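Local coordinates for glycosyl hydrolase family 2, TIM barrel domain protein (Faecalibacterium prausnitzii A2-165, PDB 6ED2), which is a gut bacterial beta-glucuronidase that probably hydrolyses beta-glucuronides, releasing glucuronic acid, and so can reactivate drugs excreted as glucuronide conjugates, at residues A204-R209 with V287-L292; G234-T239 with I281-A286. One frame throughout, in Å; residues are numbered along the deposited sequence.

Contact 1: residues A204-R209 with V287-L292; sequences ALPKER and VVDEYL
Pro-206 and Asp-289 meet at about a right angle, the proline ring presenting its CG and CD to one oxygen of the carboxylate; CG of Pro-206 lies 3.4 Å from OD1 of Asp-289. CG of Pro-206 also rests 3.1 Å from the carbonyl O of Val-288, so the ring edge faces oxygens of two consecutive residues. The other carboxylate oxygen turns to the far end of the loop, where OD2 of Asp-289 is 3.3 Å from CB of Arg-209. The carboxylate of Asp-289 extends opposite its backbone N (chi1 -175°), which brings one oxygen to each of Pro-206 and Arg-209. Its OD2 takes a hydrogen bond from the backbone N of Val-210 and forms a salt bridge with Arg-37, partners that probably balance the charge of this buried residue.

The guanidinium of Arg-209 does not join this pairing. Its extended chain leads away from the strand, and NH1 of Arg-209 instead donates to the carbonyl O of Pro-206 at 2.7 Å, a partner lying in the guanidinium plane, while CD1 of Leu-205 lies over one face, toward its rim; Asp-109 supplies a salt bridge. The loop is thus tied back on itself. Beside it, CG2 of Val-288 packs 3.5 Å from the carbonyl O of Glu-208.

Val-288 and Asp-289 form a classic beta bulge opposite Ile-281, and both direct their CB atoms to the loop. Here the bulged edge strand of the four-stranded sheet meets the loop that follows strand 200-205, consistent with a domain junction of the glycosyl hydrolase family 2 architecture.

Contact 2: residues G234-T239 with I281-A286; sequences GPHPVT and IHEGSA
His-236 and Glu-283 carry the outer end of this contact, through carbon and ring contacts. The CB of Glu-283 lies over one face of the His-236 imidazole, a CH-pi contact of 4.2 Å to the ring centroid, offset toward the rim. Beyond it the carboxylate reaches the ring's NE2, with OE2 of Glu-283 3.3 Å from NE2 of His-236 and the two planes 41° apart. The other ring nitrogen, ND1, is hydrogen-bonded to Glu-208. Were His-236 replaced by an alanine, Glu-208 would probably lose its mate at ND1 and a gap would be likely to open beside CB of Glu-283.

Apolar packing continues inward: CB of His-236 sits 3.6 Å from CG2 of Ile-281, whose other branch, CG1, approaches CG2 of Val-238 at 4.2 Å.

Among polar contacts, the backbone N of His-282 donates to the carbonyl O of Pro-237 (3.0 Å, 161° at the hydrogen). That same oxygen also receives a CA-H...O contact from Ile-281. A weak hydrogen bond joins OG1 of Thr-239 to NE2 of His-282 at 3.4 Å, the hydroxyl lying at the imidazole edge. Thr-239 also belongs, with Glu-241, to a magnesium site, which places His-282 beside one residue of that site.

Val-238 and Ile-281 form an antiparallel non-hydrogen-bonded pair where strand 238-244 runs beside strand 275-283. The latter then enters a type II' turn from Glu-283 to Ala-286 and returns as strand 286-295, while Val-230 and Thr-232 of strand 223-232 pack on Val-238.

How the contacts relate
The two contacts illustrate how one sheet can serve both its own assembly and the joining of domains. Their centres lie 10 Å apart, and contact 2 is nested within the chain loop that contact 1 closes: 204-209 comes first, then 234-239, 281-286 and 287-292. Contact 2 joins inner strands 238-244 and 275-283 of the four-stranded antiparallel sheet; contact 1 uses one of its two outermost strands in this chain, 286-295, to meet the loop after strand 200-205, which belongs to another sheet. The pieces touch directly, for Val-288 N probably bonds Ile-281 O at 2.7 Å. Sheet pairing and the interdomain junction are therefore continuous, at the same end of this sheet.

Contact 1: residues A204-R209 with V287-L292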
loop_
_atom_site.group_PDB
_atom_site.type_symbol
_atom_site.label_atom_id
_atom_site.label_comp_id
_atom_site.label_asym_id
_atom_site.label_seq_id
_atom_site.Cartn_x
_atom_site.Cartn_y
_atom_site.Cartn_z
ATOM N N ALA A 204 5.085 -14.582 -48.014
ATOM C CA ALA A 204 5.200 -14.911 -49.428
ATOM C C ALA A 204 3.781 -15.045 -49.961
ATOM O O ALA A 204 3.007 -15.869 -49.464
ATOM C CB ALA A 204 6.004 -16.196 -49.648
ATOM N N LEU A 205 3.422 -14.191 -50.923
ATOM C CA LEU A 205 2.052 -14.115 -51.422
ATOM C C LEU A 205 2.037 -14.273 -52.937
ATOM O O LEU A 205 2.948 -13.787 -53.620
ATOM C CB LEU A 205 1.411 -12.773 -51.043
ATOM C CG LEU A 205 1.491 -12.364 -49.572
ATOM C CD1 LEU A 205 1.049 -10.935 -49.400
ATOM C CD2 LEU A 205 0.648 -13.298 -48.724
ATOM N N PRO A 206 1.027 -14.933 -53.492
ATOM C CA PRO A 206 0.910 -14.987 -54.957
ATOM C C PRO A 206 0.777 -13.578 -55.528
ATOM O O PRO A 206 0.205 -12.678 -54.908
ATOM C CB PRO A 206 -0.369 -15.811 -55.193
ATOM C CG PRO A 206 -0.692 -16.450 -53.881
ATOM C CD PRO A 206 -0.144 -15.520 -52.822
ATOM N N LYS A 207 1.344 -13.383 -56.718
ATOM C CA LYS A 207 1.289 -12.065 -57.332
ATOM C C LYS A 207 -0.142 -11.653 -57.671
ATOM O O LYS A 207 -0.470 -10.467 -57.610
ATOM C CB LYS A 207 2.207 -12.045 -58.552
ATOM C CG LYS A 207 3.631 -11.699 -58.110
ATOM C CD LYS A 207 4.704 -12.253 -58.998
ATOM C CE LYS A 207 6.026 -11.636 -58.623
ATOM N NZ LYS A 207 7.049 -11.979 -59.630
ATOM N N GLU A 208 -1.009 -12.606 -57.986
ATOM C CA GLU A 208 -2.432 -12.351 -58.094
ATOM C C GLU A 208 -3.113 -12.881 -56.836
ATOM O O GLU A 208 -3.084 -14.086 -56.574
ATOM C CB GLU A 208 -3.021 -13.017 -59.336
ATOM C CG GLU A 208 -4.495 -12.687 -59.499
ATOM C CD GLU A 208 -5.136 -13.311 -60.730
ATOM O OE1 GLU A 208 -4.399 -13.855 -61.581
ATOM O OE2 GLU A 208 -6.385 -13.235 -60.853
ATOM N N ARG A 209 -3.751 -11.997 -56.074
ATOM C CA ARG A 209 -4.231 -12.427 -54.769
ATOM C C ARG A 209 -5.424 -11.596 -54.323
ATOM O O ARG A 209 -5.660 -10.492 -54.816
ATOM C CB ARG A 209 -3.124 -12.318 -53.724
ATOM C CG ARG A 209 -2.541 -10.907 -53.621
ATOM C CD ARG A 209 -1.585 -10.852 -52.462
ATOM N NE ARG A 209 -0.839 -9.604 -52.363
ATOM C CZ ARG A 209 0.234 -9.307 -53.084
ATOM N NH1 ARG A 209 0.676 -10.151 -54.016
ATOM N NH2 ARG A 209 0.851 -8.152 -52.890
ATOM N N VAL A 287 -5.345 -23.671 -57.868
ATOM C CA VAL A 287 -5.654 -22.603 -56.924
ATOM C C VAL A 287 -4.515 -21.593 -56.970
ATOM O O VAL A 287 -3.372 -21.930 -56.656
ATOM C CB VAL A 287 -5.840 -23.151 -55.502
ATOM C CG1 VAL A 287 -6.139 -22.002 -54.515
ATOM C CG2 VAL A 287 -6.942 -24.183 -55.485
ATOM N N VAL A 288 -4.810 -20.350 -57.358
ATOM C CA VAL A 288 -3.733 -19.361 -57.409
ATOM C C VAL A 288 -3.616 -18.569 -56.109
ATOM O O VAL A 288 -2.534 -18.067 -55.796
ATOM C CB VAL A 288 -3.894 -18.437 -58.636
ATOM C CG1 VAL A 288 -5.013 -18.921 -59.539
ATOM C CG2 VAL A 288 -4.083 -16.940 -58.259
ATOM N N ASP A 289 -4.685 -18.452 -55.334
ATOM C CA ASP A 289 -4.569 -17.793 -54.039
ATOM C C ASP A 289 -5.693 -18.298 -53.158
ATOM O O ASP A 289 -6.760 -18.685 -53.645
ATOM C CB ASP A 289 -4.636 -16.263 -54.124
ATOM C CG ASP A 289 -4.378 -15.596 -52.770
ATOM O OD1 ASP A 289 -3.469 -16.064 -52.042
ATOM O OD2 ASP A 289 -5.088 -14.616 -52.415
ATOM N N GLU A 290 -5.435 -18.310 -51.859
ATOM C CA GLU A 290 -6.463 -18.695 -50.912
ATOM C C GLU A 290 -6.333 -17.812 -49.686
ATOM O O GLU A 290 -5.228 -17.614 -49.173
ATOM C CB GLU A 290 -6.355 -20.167 -50.531
ATOM C CG GLU A 290 -7.112 -20.517 -49.276
ATOM C CD GLU A 290 -6.913 -21.963 -48.891
ATOM O OE1 GLU A 290 -5.887 -22.273 -48.242
ATOM O OE2 GLU A 290 -7.764 -22.789 -49.279
ATOM N N TYR A 291 -7.449 -17.237 -49.260
ATOM C CA TYR A 291 -7.500 -16.479 -48.029
ATOM C C TYR A 291 -8.496 -17.153 -47.108
ATOM O O TYR A 291 -9.468 -17.751 -47.564
ATOM C CB TYR A 291 -7.876 -14.996 -48.234
ATOM C CG TYR A 291 -7.617 -14.212 -46.969
ATOM C CD1 TYR A 291 -6.309 -13.896 -46.572
ATOM C CD2 TYR A 291 -8.667 -13.851 -46.129
ATOM C CE1 TYR A 291 -6.069 -13.212 -45.386
ATOM C CE2 TYR A 291 -8.435 -13.177 -44.934
ATOM C CZ TYR A 291 -7.140 -12.862 -44.568
ATOM O OH TYR A 291 -6.922 -12.181 -43.388
ATOM N N LEU A 292 -8.200 -17.103 -45.814
ATOM C CA LEU A 292 -8.948 -17.817 -44.793
ATOM C C LEU A 292 -9.267 -16.871 -43.645
ATOM O O LEU A 292 -8.419 -16.097 -43.207
ATOM C CB LEU A 292 -8.153 -19.023 -44.271
ATOM C CG LEU A 292 -7.722 -20.087 -45.284
ATOM C CD1 LEU A 292 -6.628 -20.972 -44.677
ATOM C CD2 LEU A 292 -8.913 -20.935 -45.711
#

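Contact 2: residues G234-T239 with I281-A286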
loop_
_atom_site.group_PDB
_atom_site.type_symbol
_atom_site.label_atom_id
_atom_site.label_comp_id
_atom_site.label_asym_id
_atom_site.label_seq_id
_atom_site.Cartn_x
_atom_site.Cartn_y
_atom_site.Cartn_z
ATOM N N GLY A 234 -6.416 -9.085 -59.897
ATOM C CA GLY A 234 -6.318 -9.729 -61.186
ATOM C C GLY A 234 -7.640 -10.252 -61.735
ATOM O O GLY A 234 -8.698 -10.089 -61.131
ATOM N N PRO A 235 -7.585 -10.900 -62.904
ATOM C CA PRO A 235 -8.811 -11.261 -63.628
ATOM C C PRO A 235 -9.367 -12.648 -63.373
ATOM O O PRO A 235 -10.453 -12.955 -63.890
ATOM C CB PRO A 235 -8.356 -11.147 -65.092
ATOM C CG PRO A 235 -6.927 -11.645 -65.035
ATOM C CD PRO A 235 -6.379 -11.055 -63.746
ATOM N N HIS A 236 -8.675 -13.493 -62.596
ATOM C CA HIS A 236 -9.069 -14.889 -62.515
ATOM C C HIS A 236 -10.220 -15.097 -61.540
ATOM O O HIS A 236 -10.367 -14.354 -60.568
ATOM C CB HIS A 236 -7.862 -15.748 -62.134
ATOM C CG HIS A 236 -6.925 -15.932 -63.279
ATOM N ND1 HIS A 236 -5.768 -15.197 -63.418
ATOM C CD2 HIS A 236 -7.036 -16.680 -64.403
ATOM C CE1 HIS A 236 -5.180 -15.522 -64.556
ATOM N NE2 HIS A 236 -5.929 -16.419 -65.173
ATOM N N PRO A 237 -11.045 -16.104 -61.794
ATOM C CA PRO A 237 -12.301 -16.260 -61.053
ATOM C C PRO A 237 -12.108 -16.545 -59.573
ATOM O O PRO A 237 -11.087 -17.087 -59.132
ATOM C CB PRO A 237 -12.970 -17.456 -61.746
ATOM C CG PRO A 237 -11.837 -18.183 -62.420
ATOM C CD PRO A 237 -10.912 -17.096 -62.875
ATOM N N VAL A 238 -13.163 -16.231 -58.816
ATOM C CA VAL A 238 -13.188 -16.304 -57.362
ATOM C C VAL A 238 -14.290 -17.254 -56.936
ATOM O O VAL A 238 -15.388 -17.228 -57.502
ATOM C CB VAL A 238 -13.414 -14.910 -56.734
ATOM C CG1 VAL A 238 -13.873 -15.039 -55.276
ATOM C CG2 VAL A 238 -12.149 -14.078 -56.826
ATOM N N THR A 239 -14.003 -18.097 -55.943
ATOM C CA THR A 239 -15.045 -18.837 -55.246
ATOM C C THR A 239 -14.938 -18.544 -53.758
ATOM O O THR A 239 -13.866 -18.216 -53.245
ATOM C CB THR A 239 -14.956 -20.351 -55.477
ATOM O OG1 THR A 239 -13.869 -20.871 -54.713
ATOM C CG2 THR A 239 -14.713 -20.668 -56.941
ATOM N N ILE A 281 -8.873 -17.947 -55.444
ATOM C CA ILE A 281 -8.732 -17.590 -56.849
ATOM C C ILE A 281 -8.252 -18.823 -57.603
ATOM O O ILE A 281 -7.365 -19.542 -57.123
ATOM C CB ILE A 281 -7.750 -16.418 -57.032
ATOM C CG1 ILE A 281 -8.169 -15.215 -56.183
ATOM C CG2 ILE A 281 -7.619 -16.039 -58.524
ATOM C CD1 ILE A 281 -7.131 -14.097 -56.163
ATOM N N HIS A 282 -8.832 -19.081 -58.781
ATOM C CA HIS A 282 -8.478 -20.235 -59.603
ATOM C C HIS A 282 -8.027 -19.809 -60.990
ATOM O O HIS A 282 -8.589 -18.878 -61.581
ATOM C CB HIS A 282 -9.647 -21.195 -59.763
ATOM C CG HIS A 282 -10.206 -21.687 -58.469
ATOM N ND1 HIS A 282 -9.775 -22.849 -57.865
ATOM C CD2 HIS A 282 -11.157 -21.169 -57.657
ATOM C CE1 HIS A 282 -10.442 -23.029 -56.739
ATOM N NE2 HIS A 282 -11.290 -22.026 -56.593
ATOM N N GLU A 283 -7.015 -20.499 -61.506
ATOM C CA GLU A 283 -6.636 -20.454 -62.919
ATOM C C GLU A 283 -6.822 -21.880 -63.426
ATOM O O GLU A 283 -6.011 -22.764 -63.131
ATOM C CB GLU A 283 -5.208 -19.956 -63.113
ATOM C CG GLU A 283 -4.712 -20.017 -64.568
ATOM C CD GLU A 283 -3.620 -18.992 -64.872
ATOM O OE1 GLU A 283 -2.859 -18.624 -63.946
ATOM O OE2 GLU A 283 -3.525 -18.546 -66.043
ATOM N N GLY A 284 -7.903 -22.109 -64.153
ATOM C CA GLY A 284 -8.252 -23.467 -64.516
ATOM C C GLY A 284 -8.609 -24.252 -63.274
ATOM O O GLY A 284 -9.468 -23.856 -62.481
ATOM N N SER A 285 -7.934 -25.376 -63.083
ATOM C CA SER A 285 -8.137 -26.202 -61.906
ATOM C C SER A 285 -7.105 -25.931 -60.820
ATOM O O SER A 285 -7.188 -26.530 -59.741
ATOM C CB SER A 285 -8.096 -27.676 -62.297
ATOM O OG SER A 285 -6.900 -27.935 -63.013
ATOM N N ALA A 286 -6.134 -25.057 -61.075
ATOM C CA ALA A 286 -5.164 -24.719 -60.047
ATOM C C ALA A 286 -5.705 -23.610 -59.146
ATOM O O ALA A 286 -6.444 -22.728 -59.588
ATOM C CB ALA A 286 -3.850 -24.282 -60.682
#